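Local coordinates for protein-glutamine gamma-glutamyltransferase 2 (Pagrus major, PDB 1G0D) that probably acts as a calcium-dependent acyltransferase that cross-links proteins by joining peptide-bound glutamines to lysines or other primary amines, at residues L312-E317 against Y400-K405; A504-L509 against K526-T531; E599-Y604 against L649-M654. One frame throughout, in Å; residues are numbered along the deposited sequence.

Contact 1: residues L312-E317 against Y400-K405; sequences LNERLE and YWIVQK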
ATOM      1  N   LEU A 312     -28.516  -8.768  15.851  1.00 23.54           N
ATOM      2  CA  LEU A 312     -29.184  -7.507  15.655  1.00 21.44           C
ATOM      3  C   LEU A 312     -30.509  -7.600  16.416  1.00 22.53           C
ATOM      4  O   LEU A 312     -30.935  -8.676  16.799  1.00 24.79           O
ATOM      5  CB  LEU A 312     -29.451  -7.349  14.158  1.00 22.54           C
ATOM      6  CG  LEU A 312     -28.569  -6.478  13.248  1.00 24.20           C
ATOM      7  CD1 LEU A 312     -27.210  -6.343  13.834  1.00 20.62           C
ATOM      8  CD2 LEU A 312     -28.525  -7.070  11.847  1.00 20.23           C
ATOM      9  N   ASN A 313     -31.165  -6.488  16.656  1.00 24.29           N
ATOM     10  CA  ASN A 313     -32.435  -6.575  17.325  1.00 28.14           C
ATOM     11  C   ASN A 313     -33.452  -6.466  16.212  1.00 34.08           C
ATOM     12  O   ASN A 313     -33.084  -6.454  15.036  1.00 35.85           O
ATOM     13  CB  ASN A 313     -32.606  -5.440  18.310  1.00 28.36           C
ATOM     14  CG  ASN A 313     -32.519  -4.092  17.659  1.00 32.15           C
ATOM     15  OD1 ASN A 313     -32.737  -3.937  16.455  1.00 33.38           O
ATOM     16  ND2 ASN A 313     -32.184  -3.090  18.458  1.00 36.43           N
ATOM     17  N   GLU A 314     -34.729  -6.385  16.574  1.00 39.53           N
ATOM     18  CA  GLU A 314     -35.791  -6.273  15.577  1.00 42.69           C
ATOM     19  C   GLU A 314     -35.751  -4.916  14.861  1.00 42.23           C
ATOM     20  O   GLU A 314     -36.268  -4.774  13.742  1.00 45.57           O
ATOM     21  CB  GLU A 314     -37.164  -6.495  16.229  1.00 48.75           C
ATOM     22  CG  GLU A 314     -37.466  -7.941  16.650  1.00 56.57           C
ATOM     23  CD  GLU A 314     -37.545  -8.088  18.158  1.00 59.83           C
ATOM     24  OE1 GLU A 314     -38.613  -8.502  18.673  1.00 57.99           O
ATOM     25  OE2 GLU A 314     -36.522  -7.780  18.822  1.00 65.57           O
ATOM     26  N   ARG A 315     -35.141  -3.918  15.492  1.00 37.98           N
ATOM     27  CA  ARG A 315     -35.030  -2.607  14.862  1.00 35.81           C
ATOM     28  C   ARG A 315     -33.840  -2.558  13.930  1.00 33.46           C
ATOM     29  O   ARG A 315     -33.439  -1.482  13.502  1.00 27.59           O
ATOM     30  CB  ARG A 315     -34.874  -1.520  15.908  1.00 38.41           C
ATOM     31  CG  ARG A 315     -35.926  -1.599  16.957  1.00 46.27           C
ATOM     32  CD  ARG A 315     -35.801  -0.456  17.910  1.00 51.96           C
ATOM     33  NE  ARG A 315     -36.410   0.744  17.367  1.00 57.21           N
ATOM     34  CZ  ARG A 315     -35.717   1.816  17.018  1.00 61.38           C
ATOM     35  NH1 ARG A 315     -36.332   2.885  16.527  1.00 66.01           N
ATOM     36  NH2 ARG A 315     -34.399   1.812  17.155  1.00 63.35           N
ATOM     37  N   LEU A 316     -33.264  -3.728  13.640  1.00 32.76           N
ATOM     38  CA  LEU A 316     -32.127  -3.811  12.747  1.00 31.24           C
ATOM     39  C   LEU A 316     -30.887  -3.202  13.355  1.00 30.74           C
ATOM     40  O   LEU A 316     -30.116  -2.540  12.660  1.00 29.66           O
ATOM     41  CB  LEU A 316     -32.420  -3.057  11.457  1.00 35.87           C
ATOM     42  CG  LEU A 316     -33.010  -3.845  10.301  1.00 38.83           C
ATOM     43  CD1 LEU A 316     -31.942  -4.019   9.227  1.00 34.32           C
ATOM     44  CD2 LEU A 316     -33.556  -5.184  10.836  1.00 40.09           C
ATOM     45  N   GLU A 317     -30.664  -3.406  14.640  1.00 27.16           N
ATOM     46  CA  GLU A 317     -29.482  -2.810  15.213  1.00 26.89           C
ATOM     47  C   GLU A 317     -28.654  -3.769  16.027  1.00 25.81           C
ATOM     48  O   GLU A 317     -29.179  -4.710  16.594  1.00 29.81           O
ATOM     49  CB  GLU A 317     -29.889  -1.639  16.079  1.00 29.63           C
ATOM     50  CG  GLU A 317     -31.315  -1.259  15.927  1.00 38.11           C
ATOM     51  CD  GLU A 317     -31.590   0.023  16.648  1.00 46.27           C
ATOM     52  OE1 GLU A 317     -32.000  -0.047  17.837  1.00 44.87           O
ATOM     53  OE2 GLU A 317     -31.375   1.094  16.019  1.00 52.74           O
ATOM     54  N   TYR A 400     -25.943 -12.853   9.983  1.00 23.04           N
ATOM     55  CA  TYR A 400     -26.721 -11.940  10.833  1.00 24.95           C
ATOM     56  C   TYR A 400     -27.988 -12.571  11.415  1.00 23.76           C
ATOM     57  O   TYR A 400     -28.639 -13.360  10.746  1.00 25.75           O
ATOM     58  CB  TYR A 400     -27.164 -10.749  10.034  1.00 30.64           C
ATOM     59  CG  TYR A 400     -26.101  -9.723   9.836  1.00 39.01           C
ATOM     60  CD1 TYR A 400     -25.124  -9.881   8.843  1.00 38.75           C
ATOM     61  CD2 TYR A 400     -26.146  -8.522  10.550  1.00 42.00           C
ATOM     62  CE1 TYR A 400     -24.227  -8.847   8.554  1.00 43.23           C
ATOM     63  CE2 TYR A 400     -25.264  -7.481  10.276  1.00 46.54           C
ATOM     64  CZ  TYR A 400     -24.309  -7.637   9.269  1.00 47.39           C
ATOM     65  OH  TYR A 400     -23.518  -6.544   8.944  1.00 48.81           O
ATOM     66  N   TRP A 401     -28.351 -12.214  12.644  1.00 21.17           N
ATOM     67  CA  TRP A 401     -29.559 -12.770  13.254  1.00 19.12           C
ATOM     68  C   TRP A 401     -30.416 -11.738  13.965  1.00 22.60           C
ATOM     69  O   TRP A 401     -29.899 -10.803  14.580  1.00 22.89           O
ATOM     70  CB  TRP A 401     -29.213 -13.841  14.271  1.00 15.74           C
ATOM     71  CG  TRP A 401     -28.366 -14.932  13.736  1.00 18.30           C
ATOM     72  CD1 TRP A 401     -27.029 -14.875  13.458  1.00 17.70           C
ATOM     73  CD2 TRP A 401     -28.778 -16.273  13.449  1.00 16.70           C
ATOM     74  NE1 TRP A 401     -26.588 -16.099  13.016  1.00 18.56           N
ATOM     75  CE2 TRP A 401     -27.649 -16.975  13.004  1.00 17.82           C
ATOM     76  CE3 TRP A 401     -29.999 -16.951  13.525  1.00 18.81           C
ATOM     77  CZ2 TRP A 401     -27.701 -18.306  12.639  1.00 21.16           C
ATOM     78  CZ3 TRP A 401     -30.044 -18.277  13.167  1.00 15.13           C
ATOM     79  CH2 TRP A 401     -28.913 -18.938  12.730  1.00 19.99           C
ATOM     80  N   ILE A 402     -31.734 -11.902  13.855  1.00 24.78           N
ATOM     81  CA  ILE A 402     -32.680 -11.040  14.556  1.00 26.16           C
ATOM     82  C   ILE A 402     -32.991 -11.824  15.836  1.00 28.22           C
ATOM     83  O   ILE A 402     -33.657 -12.866  15.803  1.00 31.95           O
ATOM     84  CB  ILE A 402     -34.019 -10.871  13.797  1.00 24.96           C
ATOM     85  CG1 ILE A 402     -33.787 -10.182  12.437  1.00 23.05           C
ATOM     86  CG2 ILE A 402     -35.022 -10.180  14.709  1.00 17.95           C
ATOM     87  CD1 ILE A 402     -34.117  -8.714  12.376  1.00 20.66           C
ATOM     88  N   VAL A 403     -32.474 -11.373  16.962  1.00 26.93           N
ATOM     89  CA  VAL A 403     -32.771 -12.065  18.200  1.00 28.53           C
ATOM     90  C   VAL A 403     -33.854 -11.271  18.900  1.00 31.12           C
ATOM     91  O   VAL A 403     -33.675 -10.079  19.183  1.00 30.67           O
ATOM     92  CB  VAL A 403     -31.551 -12.127  19.129  1.00 27.58           C
ATOM     93  CG1 VAL A 403     -31.904 -12.964  20.330  1.00 22.56           C
ATOM     94  CG2 VAL A 403     -30.328 -12.709  18.379  1.00 28.73           C
ATOM     95  N   GLN A 404     -34.984 -11.926  19.164  1.00 33.77           N
ATOM     96  CA  GLN A 404     -36.107 -11.284  19.832  1.00 32.66           C
ATOM     97  C   GLN A 404     -35.911 -11.205  21.343  1.00 32.33           C
ATOM     98  O   GLN A 404     -35.033 -11.871  21.896  1.00 30.80           O
ATOM     99  CB  GLN A 404     -37.383 -12.043  19.497  1.00 36.42           C
ATOM    100  CG  GLN A 404     -37.638 -12.186  17.989  1.00 42.44           C
ATOM    101  CD  GLN A 404     -38.690 -13.247  17.679  1.00 48.03           C
ATOM    102  OE1 GLN A 404     -38.533 -14.047  16.754  1.00 49.69           O
ATOM    103  NE2 GLN A 404     -39.770 -13.266  18.468  1.00 51.02           N
ATOM    104  N   LYS A 405     -36.731 -10.387  22.004  1.00 32.98           N
ATOM    105  CA  LYS A 405     -36.638 -10.190  23.450  1.00 33.64           C
ATOM    106  C   LYS A 405     -36.899 -11.474  24.227  1.00 30.79           C
ATOM    107  O   LYS A 405     -36.657 -11.548  25.442  1.00 30.76           O
ATOM    108  CB  LYS A 405     -37.600  -9.084  23.902  1.00 37.41           C
ATOM    109  CG  LYS A 405     -37.323  -7.699  23.291  1.00 41.98           C
ATOM    110  CD  LYS A 405     -35.810  -7.448  23.070  1.00 49.70           C
ATOM    111  CE  LYS A 405     -35.396  -7.252  21.580  1.00 48.63           C
ATOM    112  NZ  LYS A 405     -34.558  -8.379  21.062  1.00 44.11           N
TER
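Leu312 makes the main-chain link of this contact. Its N donates to Trp401 O at 2.8 Å and its O accepts from Val403 N at 3.1 Å, both bonds close to straight. The pair straddles Ile402, the pattern of a parallel bridge. Farther on, the chains of Glu314 and Lys405 slide past each other in opposite directions. Glu314 OE2 meets Lys405 NZ at 3.0 Å, a salt bridge that is weak as a hydrogen bond.

In the fold this is a parallel edge pairing of a seven-stranded mixed sheet: the chain leaves strand 307-312 in a turn right after its last bridge, and strand 409-414, next beyond strand 397-403, leads on to barrel strand 573-581.

Ile402 touches two residues of the other segment through its branches. Its CG2, anti to the backbone N, meets Glu314 CG at 3.8 Å, and its CD1 touches Leu316 CD2 at 3.9 Å. Leu312 ends beside the Tyr400 ring edge but is modelled too close, so that detail is doubtful. An alanine in place of Leu312 would keep the backbone bonds but would probably leave a gap beside Tyr400 where the isobutyl group had been.

Leu316 ends a type I turn that begins at Asn313, whose side-chain amide bonds across it to Glu317. Asn313 OD1 receives Glu317 N at 2.8 Å, from 54° above the carbonyl plane, while Asn313 ND2 reaches the anti lone pair of Glu317 OE1 at 3.1 Å. Arg315 NH2 forms a salt bridge to that same oxygen, weak as a hydrogen bond.

Contact 2: residues A504-L509 against K526-T531; sequences AQLTML and KTISVT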
ATOM      1  N   ALA A 504     -45.400  -8.169   2.674  1.00 41.18           N
ATOM      2  CA  ALA A 504     -44.304  -8.208   3.630  1.00 41.24           C
ATOM      3  C   ALA A 504     -44.038  -6.843   4.276  1.00 41.40           C
ATOM      4  O   ALA A 504     -44.639  -5.826   3.916  1.00 41.75           O
ATOM      5  CB  ALA A 504     -43.034  -8.753   2.949  1.00 39.23           C
ATOM      6  N   GLN A 505     -43.157  -6.835   5.265  1.00 39.83           N
ATOM      7  CA  GLN A 505     -42.838  -5.606   5.964  1.00 39.01           C
ATOM      8  C   GLN A 505     -41.475  -5.170   5.512  1.00 37.39           C
ATOM      9  O   GLN A 505     -40.504  -5.910   5.650  1.00 37.34           O
ATOM     10  CB  GLN A 505     -42.825  -5.851   7.470  1.00 44.37           C
ATOM     11  CG  GLN A 505     -43.063  -4.606   8.323  1.00 50.70           C
ATOM     12  CD  GLN A 505     -44.513  -4.176   8.325  1.00 52.02           C
ATOM     13  OE1 GLN A 505     -45.424  -5.015   8.315  1.00 49.86           O
ATOM     14  NE2 GLN A 505     -44.741  -2.861   8.333  1.00 52.70           N
ATOM     15  N   LEU A 506     -41.399  -3.952   5.011  1.00 33.55           N
ATOM     16  CA  LEU A 506     -40.168  -3.421   4.482  1.00 30.82           C
ATOM     17  C   LEU A 506     -39.545  -2.318   5.328  1.00 31.29           C
ATOM     18  O   LEU A 506     -39.995  -1.174   5.308  1.00 33.13           O
ATOM     19  CB  LEU A 506     -40.465  -2.904   3.078  1.00 29.65           C
ATOM     20  CG  LEU A 506     -39.443  -2.618   1.979  1.00 31.30           C
ATOM     21  CD1 LEU A 506     -39.426  -1.126   1.689  1.00 31.72           C
ATOM     22  CD2 LEU A 506     -38.087  -3.121   2.357  1.00 30.87           C
ATOM     23  N   THR A 507     -38.490  -2.650   6.055  1.00 30.47           N
ATOM     24  CA  THR A 507     -37.788  -1.659   6.863  1.00 31.63           C
ATOM     25  C   THR A 507     -36.551  -1.112   6.135  1.00 31.81           C
ATOM     26  O   THR A 507     -35.742  -1.880   5.628  1.00 35.48           O
ATOM     27  CB  THR A 507     -37.303  -2.280   8.167  1.00 33.62           C
ATOM     28  OG1 THR A 507     -38.388  -2.962   8.811  1.00 35.89           O
ATOM     29  CG2 THR A 507     -36.718  -1.205   9.071  1.00 36.07           C
ATOM     30  N   MET A 508     -36.392   0.205   6.097  1.00 31.87           N
ATOM     31  CA  MET A 508     -35.234   0.817   5.446  1.00 30.82           C
ATOM     32  C   MET A 508     -34.574   1.850   6.343  1.00 32.76           C
ATOM     33  O   MET A 508     -35.258   2.626   7.002  1.00 36.89           O
ATOM     34  CB  MET A 508     -35.650   1.512   4.166  1.00 27.33           C
ATOM     35  CG  MET A 508     -36.733   0.824   3.432  1.00 29.83           C
ATOM     36  SD  MET A 508     -37.332   2.031   2.259  1.00 43.43           S
ATOM     37  CE  MET A 508     -39.125   1.929   2.495  1.00 34.18           C
ATOM     38  N   LEU A 509     -33.248   1.853   6.396  1.00 31.66           N
ATOM     39  CA  LEU A 509     -32.526   2.837   7.202  1.00 30.39           C
ATOM     40  C   LEU A 509     -31.389   3.386   6.392  1.00 28.01           C
ATOM     41  O   LEU A 509     -30.857   2.723   5.525  1.00 29.83           O
ATOM     42  CB  LEU A 509     -31.871   2.242   8.440  1.00 34.24           C
ATOM     43  CG  LEU A 509     -32.321   1.115   9.361  1.00 40.18           C
ATOM     44  CD1 LEU A 509     -32.462  -0.224   8.627  1.00 41.31           C
ATOM     45  CD2 LEU A 509     -31.240   1.029  10.466  1.00 41.97           C
ATOM     46  N   LYS A 526     -37.279   4.100   8.186  1.00 50.57           N
ATOM     47  CA  LYS A 526     -38.651   4.110   7.659  1.00 48.06           C
ATOM     48  C   LYS A 526     -39.130   2.689   7.417  1.00 45.90           C
ATOM     49  O   LYS A 526     -38.423   1.898   6.816  1.00 46.71           O
ATOM     50  CB  LYS A 526     -38.647   4.893   6.342  1.00 49.71           C
ATOM     51  CG  LYS A 526     -39.920   4.931   5.515  1.00 55.07           C
ATOM     52  CD  LYS A 526     -39.594   5.669   4.192  1.00 61.17           C
ATOM     53  CE  LYS A 526     -40.787   5.857   3.258  1.00 63.94           C
ATOM     54  NZ  LYS A 526     -40.434   5.457   1.851  1.00 66.82           N
ATOM     55  N   THR A 527     -40.319   2.355   7.897  1.00 44.27           N
ATOM     56  CA  THR A 527     -40.859   1.018   7.675  1.00 43.26           C
ATOM     57  C   THR A 527     -42.164   1.112   6.917  1.00 44.87           C
ATOM     58  O   THR A 527     -43.026   1.907   7.258  1.00 47.33           O
ATOM     59  CB  THR A 527     -41.116   0.279   8.969  1.00 39.69           C
ATOM     60  OG1 THR A 527     -39.867  -0.189   9.486  1.00 43.33           O
ATOM     61  CG2 THR A 527     -42.016  -0.915   8.723  1.00 33.12           C
ATOM     62  N   ILE A 528     -42.302   0.294   5.886  1.00 45.63           N
ATOM     63  CA  ILE A 528     -43.492   0.305   5.066  1.00 44.58           C
ATOM     64  C   ILE A 528     -44.086  -1.063   5.024  1.00 44.24           C
ATOM     65  O   ILE A 528     -43.414  -2.049   5.315  1.00 44.18           O
ATOM     66  CB  ILE A 528     -43.154   0.732   3.613  1.00 45.88           C
ATOM     67  CG1 ILE A 528     -43.996   1.942   3.231  1.00 48.50           C
ATOM     68  CG2 ILE A 528     -43.402  -0.417   2.624  1.00 42.23           C
ATOM     69  CD1 ILE A 528     -43.773   3.158   4.110  1.00 51.94           C
ATOM     70  N   SER A 529     -45.362  -1.118   4.685  1.00 45.57           N
ATOM     71  CA  SER A 529     -46.030  -2.396   4.544  1.00 47.21           C
ATOM     72  C   SER A 529     -46.190  -2.521   3.050  1.00 45.38           C
ATOM     73  O   SER A 529     -46.615  -1.585   2.360  1.00 45.84           O
ATOM     74  CB  SER A 529     -47.378  -2.413   5.247  1.00 51.26           C
ATOM     75  OG  SER A 529     -47.250  -3.071   6.499  1.00 55.99           O
ATOM     76  N   VAL A 530     -45.847  -3.691   2.552  1.00 43.30           N
ATOM     77  CA  VAL A 530     -45.854  -3.897   1.133  1.00 41.71           C
ATOM     78  C   VAL A 530     -46.603  -5.144   0.680  1.00 42.85           C
ATOM     79  O   VAL A 530     -46.644  -6.157   1.401  1.00 42.22           O
ATOM     80  CB  VAL A 530     -44.347  -3.926   0.674  1.00 40.20           C
ATOM     81  CG1 VAL A 530     -43.959  -5.248   0.056  1.00 37.34           C
ATOM     82  CG2 VAL A 530     -44.077  -2.794  -0.248  1.00 43.77           C
ATOM     83  N   THR A 531     -47.269  -5.043  -0.470  1.00 42.68           N
ATOM     84  CA  THR A 531     -47.888  -6.233  -1.065  1.00 44.26           C
ATOM     85  C   THR A 531     -47.467  -6.157  -2.512  1.00 41.13           C
ATOM     86  O   THR A 531     -47.903  -5.286  -3.267  1.00 45.25           O
ATOM     87  CB  THR A 531     -49.438  -6.320  -0.970  1.00 46.78           C
ATOM     88  OG1 THR A 531     -49.850  -7.612  -1.465  1.00 45.45           O
ATOM     89  CG2 THR A 531     -50.114  -5.199  -1.765  1.00 47.36           C
TER
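Lys526 lies side by side with Met508, the two chains pointing the same way. Met508 CE rests 3.8 Å from Lys526 NZ, whose charge is taken up by a salt bridge to Glu540. Lys526 O accepts Met508 N at 2.7 Å, whereas the return bond from Lys526 N is weak.

Thr527 turns to the other face. Its OG1 shares a hydrogen bond with Thr507 OG1 at 3.2 Å, either being able to donate. Its methyl CG2, anti to the backbone N, comes within 3.4 Å of Gln505 NE2.

Ile528 is bound to Leu506 by two backbone bonds, and its CG2 meets Leu506 CB at 3.9 Å. Ser529 follows on the threonine face: Gln505, its chain bent at chi2 (75°) to turn CD toward Ser529, gives Ser529 OG a weak bond of 3.1 Å from NE2. At Val530 the ladder returns to paired backbone bonds, with Ala504, whose N reaches Val530 O at 2.7 Å.

The alternation of pairs is that of an antiparallel ladder, and since the two strands follow one another in the chain they form a beta hairpin. Strand 525-532 is outermost in the sheet, and the Met508-Ile528 face packs on strand 536-544 in the first beta-barrel of the transglutaminase fold, the side chain of Met508 about 7 Å from that of Ile477 of the probable GTP site.

Contact 3: residues E599-Y604 against L649-M654; sequences EPLTAY and LSFSPM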
ATOM      1  N   GLU A 599      13.594  22.937 -16.836  1.00 32.38           N
ATOM      2  CA  GLU A 599      13.025  24.048 -17.572  1.00 34.51           C
ATOM      3  C   GLU A 599      11.731  24.418 -16.836  1.00 36.64           C
ATOM      4  O   GLU A 599      10.811  23.597 -16.688  1.00 36.66           O
ATOM      5  CB  GLU A 599      12.683  23.597 -18.996  1.00 43.31           C
ATOM      6  CG  GLU A 599      12.960  24.574 -20.118  1.00 48.68           C
ATOM      7  CD  GLU A 599      14.185  24.175 -20.912  1.00 55.97           C
ATOM      8  OE1 GLU A 599      15.297  24.203 -20.332  1.00 60.79           O
ATOM      9  OE2 GLU A 599      14.041  23.833 -22.109  1.00 58.72           O
ATOM     10  N   PRO A 600      11.663  25.649 -16.328  1.00 35.13           N
ATOM     11  CA  PRO A 600      10.505  26.162 -15.601  1.00 33.13           C
ATOM     12  C   PRO A 600       9.187  26.052 -16.332  1.00 31.38           C
ATOM     13  O   PRO A 600       9.063  26.523 -17.459  1.00 29.80           O
ATOM     14  CB  PRO A 600      10.882  27.614 -15.342  1.00 36.66           C
ATOM     15  CG  PRO A 600      12.388  27.584 -15.264  1.00 35.93           C
ATOM     16  CD  PRO A 600      12.763  26.627 -16.352  1.00 37.37           C
ATOM     17  N   LEU A 601       8.189  25.448 -15.678  1.00 29.37           N
ATOM     18  CA  LEU A 601       6.860  25.322 -16.286  1.00 27.71           C
ATOM     19  C   LEU A 601       5.775  25.670 -15.273  1.00 29.25           C
ATOM     20  O   LEU A 601       6.050  25.735 -14.059  1.00 30.51           O
ATOM     21  CB  LEU A 601       6.606  23.909 -16.837  1.00 26.76           C
ATOM     22  CG  LEU A 601       6.971  22.687 -16.011  1.00 21.57           C
ATOM     23  CD1 LEU A 601       6.121  22.628 -14.767  1.00 13.76           C
ATOM     24  CD2 LEU A 601       6.772  21.454 -16.853  1.00 19.38           C
ATOM     25  N   THR A 602       4.552  25.887 -15.782  1.00 27.49           N
ATOM     26  CA  THR A 602       3.380  26.242 -14.970  1.00 23.57           C
ATOM     27  C   THR A 602       2.232  25.242 -15.118  1.00 23.98           C
ATOM     28  O   THR A 602       1.748  24.962 -16.228  1.00 21.43           O
ATOM     29  CB  THR A 602       2.851  27.674 -15.325  1.00 21.96           C
ATOM     30  OG1 THR A 602       3.906  28.609 -15.127  1.00 24.07           O
ATOM     31  CG2 THR A 602       1.704  28.106 -14.416  1.00 16.73           C
ATOM     32  N   ALA A 603       1.819  24.732 -13.955  1.00 26.14           N
ATOM     33  CA  ALA A 603       0.734  23.771 -13.791  1.00 26.61           C
ATOM     34  C   ALA A 603      -0.462  24.556 -13.268  1.00 27.93           C
ATOM     35  O   ALA A 603      -0.318  25.457 -12.433  1.00 26.88           O
ATOM     36  CB  ALA A 603       1.144  22.680 -12.784  1.00 26.51           C
ATOM     37  N   TYR A 604      -1.640  24.182 -13.752  1.00 30.76           N
ATOM     38  CA  TYR A 604      -2.891  24.851 -13.430  1.00 31.36           C
ATOM     39  C   TYR A 604      -3.957  23.927 -12.890  1.00 32.83           C
ATOM     40  O   TYR A 604      -4.355  22.985 -13.563  1.00 35.68           O
ATOM     41  CB  TYR A 604      -3.457  25.495 -14.688  1.00 32.01           C
ATOM     42  CG  TYR A 604      -2.561  26.546 -15.274  1.00 37.80           C
ATOM     43  CD1 TYR A 604      -1.588  26.217 -16.207  1.00 39.22           C
ATOM     44  CD2 TYR A 604      -2.655  27.876 -14.857  1.00 39.29           C
ATOM     45  CE1 TYR A 604      -0.718  27.190 -16.705  1.00 44.46           C
ATOM     46  CE2 TYR A 604      -1.798  28.849 -15.343  1.00 43.20           C
ATOM     47  CZ  TYR A 604      -0.825  28.506 -16.263  1.00 44.80           C
ATOM     48  OH  TYR A 604       0.061  29.470 -16.698  1.00 47.15           O
ATOM     49  N   LEU A 649       0.979  26.893 -10.116  1.00 26.53           N
ATOM     50  CA  LEU A 649       2.285  26.831  -9.464  1.00 28.27           C
ATOM     51  C   LEU A 649       3.339  26.735 -10.576  1.00 31.82           C
ATOM     52  O   LEU A 649       3.064  26.194 -11.643  1.00 37.84           O
ATOM     53  CB  LEU A 649       2.347  25.545  -8.625  1.00 23.76           C
ATOM     54  CG  LEU A 649       3.062  25.377  -7.271  1.00 26.81           C
ATOM     55  CD1 LEU A 649       3.263  23.880  -7.006  1.00 17.65           C
ATOM     56  CD2 LEU A 649       4.402  26.102  -7.232  1.00 23.91           C
ATOM     57  N   SER A 650       4.534  27.254 -10.351  1.00 31.71           N
ATOM     58  CA  SER A 650       5.574  27.127 -11.358  1.00 29.69           C
ATOM     59  C   SER A 650       6.627  26.241 -10.776  1.00 31.40           C
ATOM     60  O   SER A 650       6.854  26.287  -9.569  1.00 32.25           O
ATOM     61  CB  SER A 650       6.210  28.453 -11.663  1.00 30.97           C
ATOM     62  OG  SER A 650       6.002  28.780 -13.024  1.00 43.04           O
ATOM     63  N   PHE A 651       7.250  25.408 -11.607  1.00 28.90           N
ATOM     64  CA  PHE A 651       8.309  24.529 -11.130  1.00 26.82           C
ATOM     65  C   PHE A 651       9.069  23.929 -12.315  1.00 28.18           C
ATOM     66  O   PHE A 651       8.611  24.017 -13.462  1.00 28.38           O
ATOM     67  CB  PHE A 651       7.736  23.442 -10.212  1.00 22.62           C
ATOM     68  CG  PHE A 651       6.901  22.424 -10.920  1.00 22.47           C
ATOM     69  CD1 PHE A 651       5.577  22.690 -11.227  1.00 20.67           C
ATOM     70  CD2 PHE A 651       7.450  21.207 -11.314  1.00 16.41           C
ATOM     71  CE1 PHE A 651       4.817  21.760 -11.924  1.00 18.65           C
ATOM     72  CE2 PHE A 651       6.692  20.287 -12.007  1.00 12.74           C
ATOM     73  CZ  PHE A 651       5.379  20.566 -12.314  1.00 10.17           C
ATOM     74  N   SER A 652      10.239  23.353 -12.044  1.00 27.09           N
ATOM     75  CA  SER A 652      11.073  22.773 -13.093  1.00 27.45           C
ATOM     76  C   SER A 652      11.254  21.265 -12.885  1.00 26.88           C
ATOM     77  O   SER A 652      11.945  20.845 -11.949  1.00 30.49           O
ATOM     78  CB  SER A 652      12.436  23.466 -13.083  1.00 26.20           C
ATOM     79  OG  SER A 652      12.356  24.773 -13.642  1.00 28.34           O
ATOM     80  N   PRO A 653      10.676  20.429 -13.777  1.00 21.28           N
ATOM     81  CA  PRO A 653      10.847  18.992 -13.561  1.00 18.13           C
ATOM     82  C   PRO A 653      12.281  18.605 -13.147  1.00 19.90           C
ATOM     83  O   PRO A 653      13.239  19.323 -13.417  1.00 19.88           O
ATOM     84  CB  PRO A 653      10.388  18.389 -14.882  1.00 15.85           C
ATOM     85  CG  PRO A 653       9.367  19.362 -15.377  1.00 15.94           C
ATOM     86  CD  PRO A 653       9.906  20.713 -15.003  1.00 17.79           C
ATOM     87  N   MET A 654      12.419  17.491 -12.444  1.00 16.52           N
ATOM     88  CA  MET A 654      13.716  17.079 -11.988  1.00 20.22           C
ATOM     89  C   MET A 654      14.292  15.958 -12.825  1.00 23.32           C
ATOM     90  O   MET A 654      15.489  15.894 -13.055  1.00 32.08           O
ATOM     91  CB  MET A 654      13.612  16.646 -10.542  1.00 22.40           C
ATOM     92  CG  MET A 654      13.396  17.793  -9.624  1.00 28.43           C
ATOM     93  SD  MET A 654      13.058  17.275  -7.946  1.00 43.98           S
ATOM     94  CE  MET A 654      11.428  16.390  -8.114  1.00 32.77           C
TER
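Leu601 lays one methyl over the ring of Phe651. The CD1 carbon stands 3.4 Å from the ring centroid, 18° off the normal and shifted toward the rim, a CH-pi contact. Ala603 CB meets the same ring at its edge, in plane, 3.9 Å from Phe651 CE1. Both Leu601 and Phe651 hold CG between the backbone N and the carbonyl carbon (chi1 45° and 70°), the crowded position, which starts each side chain over its own backbone. The second branch of Leu601 turns elsewhere: its CD2 meets Pro653 CG tip to tip at 3.6 Å, so its two methyls serve different partners.

Around this centre runs the antiparallel ladder. Leu601 and Phe651 form a hydrogen-bonded pair, with Leu601 N to Phe651 O at 2.7 Å, and Ala603 and Leu649 form the next, with Ala603 N to Leu649 O at 3.0 Å. Between them Thr602 and Ser650 make the non-hydrogen-bonded pair on the opposite face. There Thr602 OG1 and Ser650 OG are 3.0 Å apart and hydrogen-bonded, with the donor left open. Past the end of the strands, Ser652 OG sits against the ring of Pro600, 3.2 Å from Pro600 CG; the proline nitrogen has no hydrogen to offer it.

Both segments belong to the C-terminal Ig-like domain, the second beta-barrel of transglutaminases. Strand 601-608 is the middle of three, with strand 588-590 on one flank and strand 644-651 on the other, while Leu649 and Phe651 reach across to strand 628-634 of the facing sheet.

How the contacts relate
Followed from the N terminus, the three contacts come in series, none nesting in or crossing another. Contact 1 closes a loop of 82 residues that includes strands 329-339 and 350-355, with the catalytic His332 and Asp355, and joins two core strands that form one end of the seven-stranded sheet, which continues into the first barrel. Contact 2 closes a short hairpin of 16 intervening residues at the other end of that sheet's strand order. The two contacts nevertheless touch, Leu316 CD1 packing 3.9 Å from Leu509 CD1. Contact 3 closes 44 residues within the C-terminal domain, its centre about 58 Å from that of contact 2 and touching neither.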